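Local coordinates for Pex protein (Anabaena sp. PCC 7120, PDB 2DQL), which is a clock-associated protein of the PadR-like winged-helix family that probably binds DNA and so adjusts the cyanobacterial circadian rhythm, at the interface of chains A and B. Coordinates in Å, arbitrary orientation; residue numbers count along the deposited sequence, not the author numbering. Chains: chain A/B, Pex protein.

Contact 1: the interface of chains A and B. Residues chain A 1-3, 6; chain B 20, 24, 65.
A:Met1, A:Ile3 and A:Ile6 make apolar contacts with B:Gln20, B:Ile24 and B:Phe65 on helices 20-31 and 56-68 of chain B. The thioether of A:Met1, long and flexible, lies over B:Gln20 and B:Ile24. Its CG takes the crowded position between backbone N and carbonyl carbon (chi1 53°), and the bend at the sulfur brings CE of A:Met1 against the amide carbon CD of B:Gln20 at 3.6 Å. The sulfur SD of A:Met1 passes CD1 of B:Ile24 at 4.0 Å, the two side chains running in opposite senses. Beta-branched A:Ile3 and A:Ile6, whose first torsion is restricted, send their CD1 methyls across: CD1 of A:Ile3 meets CZ of B:Phe65 (3.6 Å) at the ring edge, in plane, while CD1 of A:Ile6 touches both CG2 and CD1 of B:Ile24. An alanine in place of A:Met1 would probably leave a gap beside B:Ile24 and free the B:Gln20 amide to turn.

A water adds a polar link. Water 1 lies 2.9 Å from the terminal amine N of A:Met1 and 3.2 Å from the amide NE2 of B:Gln20, tying chain start to helix start. The carbonyl O of A:Met1 lies in the plane of B:Phe65, 3.3 Å from CE1 of that ring.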
# COMPACT_ATOMS: atom_id res chain seq x y z
N MET A 1 10.39 12.93 7.53
CA MET A 1 9.69 13.72 6.48
C MET A 1 9.38 15.13 6.95
O MET A 1 9.85 15.56 8.00
CB MET A 1 8.40 13.01 6.06
CG MET A 1 7.47 12.68 7.21
SD MET A 1 5.83 12.18 6.64
CE MET A 1 6.18 10.62 5.84
N LYS A 2 8.58 15.85 6.17
CA LYS A 2 8.21 17.21 6.53
C LYS A 2 6.70 17.39 6.49
O LYS A 2 5.98 16.62 5.85
CB LYS A 2 8.88 18.21 5.57
CG LYS A 2 8.83 19.65 6.05
CD LYS A 2 9.59 19.82 7.36
CE LYS A 2 9.39 21.20 7.97
NZ LYS A 2 9.93 22.31 7.13
N ILE A 3 6.22 18.41 7.19
CA ILE A 3 4.79 18.70 7.26
C ILE A 3 4.17 18.88 5.88
O ILE A 3 3.06 18.42 5.62
CB ILE A 3 4.51 19.96 8.10
CG1 ILE A 3 4.99 19.75 9.54
CG2 ILE A 3 3.02 20.28 8.08
CD1 ILE A 3 4.24 18.66 10.29
N ILE A 6 2.99 15.84 4.17
CA ILE A 6 1.73 15.32 4.65
C ILE A 6 0.60 15.96 3.85
O ILE A 6 -0.30 15.29 3.36
CB ILE A 6 1.55 15.60 6.16
CG1 ILE A 6 2.66 14.89 6.94
CG2 ILE A 6 0.18 15.12 6.63
CD1 ILE A 6 2.68 15.21 8.41
N GLN B 20 2.71 6.41 6.67
CA GLN B 20 3.10 7.37 7.69
C GLN B 20 2.37 8.72 7.67
O GLN B 20 1.98 9.22 8.72
CB GLN B 20 4.60 7.62 7.65
CG GLN B 20 5.10 8.44 8.82
CD GLN B 20 6.61 8.58 8.83
OE1 GLN B 20 7.34 7.62 8.59
NE2 GLN B 20 7.09 9.78 9.13
N ILE B 24 0.08 9.86 10.85
CA ILE B 24 0.38 11.05 11.65
C ILE B 24 -0.91 11.83 11.92
O ILE B 24 -1.16 12.25 13.04
CB ILE B 24 1.42 11.94 10.93
CG1 ILE B 24 2.80 11.26 11.01
CG2 ILE B 24 1.48 13.33 11.58
CD1 ILE B 24 3.84 11.88 10.10
N PHE B 65 8.44 10.91 14.45
CA PHE B 65 8.30 12.16 13.70
C PHE B 65 7.70 13.23 14.61
O PHE B 65 8.23 14.34 14.72
CB PHE B 65 7.39 11.97 12.49
CG PHE B 65 7.02 13.26 11.82
CD1 PHE B 65 7.85 13.84 10.87
CD2 PHE B 65 5.85 13.92 12.18
CE1 PHE B 65 7.52 15.07 10.29
CE2 PHE B 65 5.51 15.14 11.60
CZ PHE B 65 6.35 15.71 10.65
O HOH W 1 10.23 10.26 8.63

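Contact 2: the interface of chains A and B. Residues chain A 20-21, 24, 65; chain B 1-2, 6.
The N-terminal segment of chain B and its helix 3-11 lie against helices 20-31 and 56-68 of chain A. B:Met1 hides 93 Å² against chain A, and a methionine suits the place because its unbranched chain can thread between a polar pair and an apolar side chain. CG stands opposite the backbone N (chi1 -177°), which carries the thioether straight inward before it turns at the sulfur. The terminal methyl then fits between A:Gln20 and A:Glu21. CE of B:Met1 is 3.7 Å from the amide carbon CD of A:Gln20, and CE of B:Met1 is 3.5 Å from the carboxylate carbon CD of A:Glu21. A:Glu21 bends at chi2 (91°), so that its carboxylate end lies against the methyl while CG also approaches it. On the apolar side, CD1 of A:Ile24 packs against SD of B:Met1 at 3.9 Å.

B:Ile6 supplies the second apolar finger. CD1 of B:Ile6 sits 3.9 Å from CG2 of A:Ile24, the side chains crossing at about a right angle. Beta-branched isoleucines suit a helix-to-helix seam, whereas the broad phenylalanine serves two partners: CD1 of B:Ile6 approaches CE2 of A:Phe65 (3.7 Å) from off the ring plane, while CE1 points to the carbonyl O of B:Met1 in the plane. These contacts anchor one subunit's N-terminal arm on the other's body and probably help to hold the copies together, if the crystal dimer is the biological one.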
# COMPACT_ATOMS: atom_id res chain seq x y z
N GLN A 20 1.67 -7.99 -5.02
CA GLN A 20 1.92 -9.19 -5.82
C GLN A 20 0.70 -9.79 -6.51
O GLN A 20 0.74 -10.10 -7.70
CB GLN A 20 2.59 -10.26 -4.96
CG GLN A 20 3.16 -11.42 -5.77
CD GLN A 20 3.84 -12.46 -4.90
OE1 GLN A 20 4.62 -12.13 -4.01
NE2 GLN A 20 3.55 -13.74 -5.15
N GLU A 21 -0.39 -9.97 -5.77
CA GLU A 21 -1.59 -10.56 -6.33
C GLU A 21 -2.10 -9.80 -7.55
O GLU A 21 -2.48 -10.41 -8.56
CB GLU A 21 -2.69 -10.64 -5.27
CG GLU A 21 -2.34 -11.55 -4.09
CD GLU A 21 -1.65 -10.82 -2.94
OE1 GLU A 21 -0.90 -9.85 -3.18
OE2 GLU A 21 -1.84 -11.25 -1.79
N ILE A 24 0.46 -9.93 -10.61
CA ILE A 24 0.41 -11.20 -11.32
C ILE A 24 -0.67 -11.14 -12.41
O ILE A 24 -0.44 -11.56 -13.54
CB ILE A 24 0.11 -12.37 -10.36
CG1 ILE A 24 1.32 -12.64 -9.46
CG2 ILE A 24 -0.29 -13.62 -11.14
CD1 ILE A 24 1.03 -13.61 -8.32
N PHE A 65 6.46 -16.27 -9.05
CA PHE A 65 5.21 -17.01 -8.89
C PHE A 65 4.80 -17.66 -10.21
O PHE A 65 4.51 -18.85 -10.27
CB PHE A 65 4.08 -16.09 -8.44
CG PHE A 65 2.74 -16.76 -8.39
CD1 PHE A 65 2.35 -17.49 -7.28
CD2 PHE A 65 1.88 -16.69 -9.49
CE1 PHE A 65 1.12 -18.15 -7.25
CE2 PHE A 65 0.66 -17.34 -9.48
CZ PHE A 65 0.27 -18.07 -8.35
N MET B 1 2.95 -18.45 -2.39
CA MET B 1 1.56 -18.01 -2.72
C MET B 1 0.88 -19.01 -3.65
O MET B 1 1.52 -19.61 -4.52
CB MET B 1 1.58 -16.64 -3.39
CG MET B 1 0.21 -16.08 -3.70
SD MET B 1 0.29 -14.52 -4.60
CE MET B 1 0.69 -13.38 -3.27
N LYS B 2 -0.43 -19.19 -3.47
CA LYS B 2 -1.20 -20.11 -4.30
C LYS B 2 -2.12 -19.31 -5.21
O LYS B 2 -2.44 -18.16 -4.93
CB LYS B 2 -2.05 -21.04 -3.44
CG LYS B 2 -1.29 -21.96 -2.49
CD LYS B 2 -0.76 -21.22 -1.28
CE LYS B 2 -0.26 -22.20 -0.22
NZ LYS B 2 0.78 -23.13 -0.76
N ILE B 6 -4.85 -15.49 -5.02
CA ILE B 6 -5.08 -14.38 -5.93
C ILE B 6 -6.57 -14.08 -5.97
O ILE B 6 -6.98 -12.93 -5.85
CB ILE B 6 -4.57 -14.70 -7.35
CG1 ILE B 6 -3.08 -15.04 -7.29
CG2 ILE B 6 -4.81 -13.52 -8.27
CD1 ILE B 6 -2.52 -15.55 -8.61

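Contact 3: the interface of chains A and B. Residues chain A 19, 21-22, 25, 109; chain B 9-10.
The two neighbouring phenyl rings of B:Phe9 and B:Phe10, at the end of helix 3-11, form the apolar centre and press against A:Val22. The methyl CG2 of A:Val22 comes up to CE2 of B:Phe9 at 3.4 Å and also reaches CZ of B:Phe10 at 4.0 Å, a compact branched residue filling the cleft between two rings. The phenylalanines brace each other: CD2 of B:Phe9 stands over the centre of the B:Phe10 ring. Their first torsions differ, with CG of B:Phe9 opposite its backbone N (chi1 178°) and that of B:Phe10 beside its own (-67°), which lets consecutive residues send both rings toward chain A.

Farther out, A:Tyr109 of helix 96-112 meets B:Phe10 at about a right angle. CG of the tyrosine lies in the phenyl plane at its edge, and CD1 of A:Tyr109 approaches CE1 of B:Phe10 at 3.6 Å. The same tyrosine ring receives CG2 of A:Val22 over one face, toward its rim. Small, polarisable A:Cys25 fits beside B:Phe10, SG of A:Cys25 lying 3.8 Å from CE2 of B:Phe10.

Toward the polar rim, A:Glu21 lays its aliphatic part across B:Phe9, CB of A:Glu21 3.8 Å from CG of B:Phe9, and its carboxylate plane is inclined 37° to the phenyl plane. The thiol of A:Cys19 makes a weak hydrogen bond to OE1 of that carboxylate, while SG of A:Cys19 also touches CZ of B:Phe9 at 3.4 Å.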
# COMPACT_ATOMS: atom_id res chain seq x y z
N CYS A 19 0.42 -4.69 -5.55
CA CYS A 19 0.90 -5.71 -4.63
C CYS A 19 1.06 -6.93 -5.54
O CYS A 19 0.63 -6.90 -6.69
CB CYS A 19 -0.12 -6.00 -3.52
SG CYS A 19 -1.73 -6.58 -4.09
N GLU A 21 -0.39 -9.97 -5.77
CA GLU A 21 -1.59 -10.56 -6.33
C GLU A 21 -2.10 -9.80 -7.55
O GLU A 21 -2.48 -10.41 -8.56
CB GLU A 21 -2.69 -10.64 -5.27
CG GLU A 21 -2.34 -11.55 -4.09
CD GLU A 21 -1.65 -10.82 -2.94
OE1 GLU A 21 -0.90 -9.85 -3.18
OE2 GLU A 21 -1.84 -11.25 -1.79
N VAL A 22 -2.11 -8.48 -7.47
CA VAL A 22 -2.58 -7.65 -8.57
C VAL A 22 -1.57 -7.64 -9.71
O VAL A 22 -1.94 -7.73 -10.88
CB VAL A 22 -2.85 -6.20 -8.10
CG1 VAL A 22 -3.29 -5.34 -9.29
CG2 VAL A 22 -3.92 -6.19 -7.01
N CYS A 25 -1.84 -10.62 -12.06
CA CYS A 25 -2.93 -10.52 -13.02
C CYS A 25 -2.61 -9.50 -14.12
O CYS A 25 -2.91 -9.74 -15.29
CB CYS A 25 -4.22 -10.13 -12.30
SG CYS A 25 -4.74 -11.36 -11.09
N TYR A 109 -10.45 -4.74 -11.66
CA TYR A 109 -9.77 -4.04 -10.58
C TYR A 109 -9.41 -2.61 -10.98
O TYR A 109 -9.63 -1.66 -10.22
CB TYR A 109 -8.49 -4.79 -10.22
CG TYR A 109 -7.61 -4.11 -9.20
CD1 TYR A 109 -7.85 -4.24 -7.83
CD2 TYR A 109 -6.52 -3.34 -9.60
CE1 TYR A 109 -7.02 -3.63 -6.89
CE2 TYR A 109 -5.69 -2.72 -8.67
CZ TYR A 109 -5.94 -2.88 -7.31
OH TYR A 109 -5.10 -2.31 -6.39
N PHE B 9 -7.81 -12.48 -2.80
CA PHE B 9 -7.44 -11.07 -2.70
C PHE B 9 -8.53 -10.16 -3.25
O PHE B 9 -8.84 -9.11 -2.68
CB PHE B 9 -6.14 -10.80 -3.46
CG PHE B 9 -5.73 -9.35 -3.43
CD1 PHE B 9 -4.93 -8.86 -2.41
CD2 PHE B 9 -6.20 -8.47 -4.40
CE1 PHE B 9 -4.61 -7.51 -2.35
CE2 PHE B 9 -5.88 -7.12 -4.35
CZ PHE B 9 -5.08 -6.64 -3.32
N PHE B 10 -9.11 -10.57 -4.38
CA PHE B 10 -10.16 -9.79 -5.02
C PHE B 10 -11.53 -10.06 -4.40
O PHE B 10 -12.37 -9.17 -4.33
CB PHE B 10 -10.19 -10.10 -6.52
CG PHE B 10 -8.97 -9.63 -7.25
CD1 PHE B 10 -8.83 -8.28 -7.59
CD2 PHE B 10 -7.94 -10.50 -7.56
CE1 PHE B 10 -7.68 -7.82 -8.23
CE2 PHE B 10 -6.79 -10.05 -8.21
CZ PHE B 10 -6.66 -8.71 -8.54

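Contact 4: the interface of chains A and B. Residues chain A 95, 98, 101-102, 105; chain B 3, 6-7.
B:Tyr7 leaves helix 3-11 of chain B and lies across helix 96-112 of chain A. With CG beside the backbone N (chi1 -78°), CB directs the ring from its own helix toward the A:Leu105, A:Leu102 and A:Gln98 side chains. The methyl CD1 of A:Leu105 lies over one face near the rim, 3.7 Å from CD1 and from CE1 of B:Tyr7. Over the same face, CD2 of A:Leu102 lies 3.9 Å from CZ of B:Tyr7; both leucines cross the tyrosine at about a right angle. At the tip, the phenol OH of B:Tyr7 accepts a hydrogen bond from the amide NE2 of A:Gln98 (2.7 Å, 148° at H). The oxygen lies in the amide plane, which is turned 64° from the ring. CB of A:Asp101 flanks OH of B:Tyr7 at 3.5 Å. Tyrosine suits this place by joining an apolar body to a polar end, as glutamine offers an N-H from a flexible chain. A phenylalanine here would probably keep the leucine contacts but leave the A:Gln98 amide without its phenol partner. The methyl CG2 of B:Ile6 adds a looser contact with A:Leu102. The site thus lays the N-terminal helix of one subunit against the C-terminal helix of the other.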
# COMPACT_ATOMS: atom_id res chain seq x y z
N TRP A 95 -1.84 -22.47 -20.25
CA TRP A 95 -2.34 -21.54 -19.24
C TRP A 95 -3.20 -20.45 -19.85
O TRP A 95 -3.60 -19.51 -19.16
CB TRP A 95 -1.18 -20.89 -18.49
CG TRP A 95 -0.79 -21.61 -17.24
CD1 TRP A 95 -0.10 -22.78 -17.15
CD2 TRP A 95 -1.08 -21.22 -15.89
NE1 TRP A 95 0.06 -23.15 -15.84
CE2 TRP A 95 -0.54 -22.20 -15.04
CE3 TRP A 95 -1.75 -20.13 -15.32
CZ2 TRP A 95 -0.64 -22.13 -13.65
CZ3 TRP A 95 -1.85 -20.05 -13.93
CH2 TRP A 95 -1.30 -21.05 -13.11
N GLN A 98 -6.68 -19.95 -17.97
CA GLN A 98 -6.49 -19.45 -16.62
C GLN A 98 -5.94 -18.03 -16.62
O GLN A 98 -6.36 -17.19 -15.82
CB GLN A 98 -5.54 -20.36 -15.83
CG GLN A 98 -5.25 -19.84 -14.43
CD GLN A 98 -6.47 -19.87 -13.52
OE1 GLN A 98 -6.85 -20.93 -13.02
NE2 GLN A 98 -7.09 -18.72 -13.32
N ASP A 101 -8.66 -15.63 -17.20
CA ASP A 101 -9.52 -15.43 -16.03
C ASP A 101 -8.86 -14.44 -15.07
O ASP A 101 -9.51 -13.55 -14.52
CB ASP A 101 -9.77 -16.76 -15.29
CG ASP A 101 -10.65 -17.71 -16.08
OD1 ASP A 101 -11.57 -17.25 -16.79
OD2 ASP A 101 -10.43 -18.94 -15.99
N LEU A 102 -7.55 -14.60 -14.87
CA LEU A 102 -6.81 -13.71 -13.98
C LEU A 102 -6.71 -12.32 -14.59
O LEU A 102 -6.74 -11.32 -13.87
CB LEU A 102 -5.42 -14.29 -13.71
CG LEU A 102 -5.43 -15.61 -12.93
CD1 LEU A 102 -4.02 -16.12 -12.75
CD2 LEU A 102 -6.09 -15.39 -11.57
N LEU A 105 -9.60 -10.23 -13.78
CA LEU A 105 -9.57 -9.68 -12.43
C LEU A 105 -8.84 -8.34 -12.45
O LEU A 105 -9.24 -7.39 -11.77
CB LEU A 105 -8.87 -10.65 -11.47
CG LEU A 105 -9.56 -12.00 -11.25
CD1 LEU A 105 -8.78 -12.83 -10.24
CD2 LEU A 105 -10.99 -11.76 -10.77
N ILE B 3 -2.56 -19.94 -6.30
CA ILE B 3 -3.46 -19.28 -7.24
C ILE B 3 -4.76 -18.88 -6.55
O ILE B 3 -5.38 -17.88 -6.90
CB ILE B 3 -3.78 -20.20 -8.44
CG1 ILE B 3 -4.66 -19.46 -9.45
CG2 ILE B 3 -4.47 -21.46 -7.96
CD1 ILE B 3 -4.96 -20.26 -10.69
N ILE B 6 -4.85 -15.49 -5.02
CA ILE B 6 -5.08 -14.38 -5.93
C ILE B 6 -6.57 -14.08 -5.97
O ILE B 6 -6.98 -12.93 -5.85
CB ILE B 6 -4.57 -14.70 -7.35
CG1 ILE B 6 -3.08 -15.04 -7.29
CG2 ILE B 6 -4.81 -13.52 -8.27
CD1 ILE B 6 -2.52 -15.55 -8.61
N TYR B 7 -7.37 -15.12 -6.15
CA TYR B 7 -8.82 -14.95 -6.20
C TYR B 7 -9.34 -14.38 -4.88
O TYR B 7 -10.19 -13.49 -4.87
CB TYR B 7 -9.49 -16.29 -6.49
CG TYR B 7 -9.43 -16.67 -7.94
CD1 TYR B 7 -10.20 -16.00 -8.89
CD2 TYR B 7 -8.59 -17.69 -8.38
CE1 TYR B 7 -10.13 -16.32 -10.24
CE2 TYR B 7 -8.51 -18.03 -9.73
CZ TYR B 7 -9.29 -17.34 -10.65
OH TYR B 7 -9.22 -17.66 -11.99

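Contacts 2, 3 and 4 form one continuous surface, their C-alpha centres about 8 to 9 Å apart, where the N-terminal arm of chain B rests on chain A. A:Glu21 belongs to both contacts 2 and 3, B:Ile6 to contacts 2 and 4, and helix 3-11 of chain B runs through all three. Contact 1, about 32 Å from contact 2 between C-alpha centres, is essentially its two-fold counterpart with the chains exchanged. Each subunit thus lends its arm to the other, a reciprocal exchange consistent with a dimer and likely to set the spacing of the two winged-helix bodies.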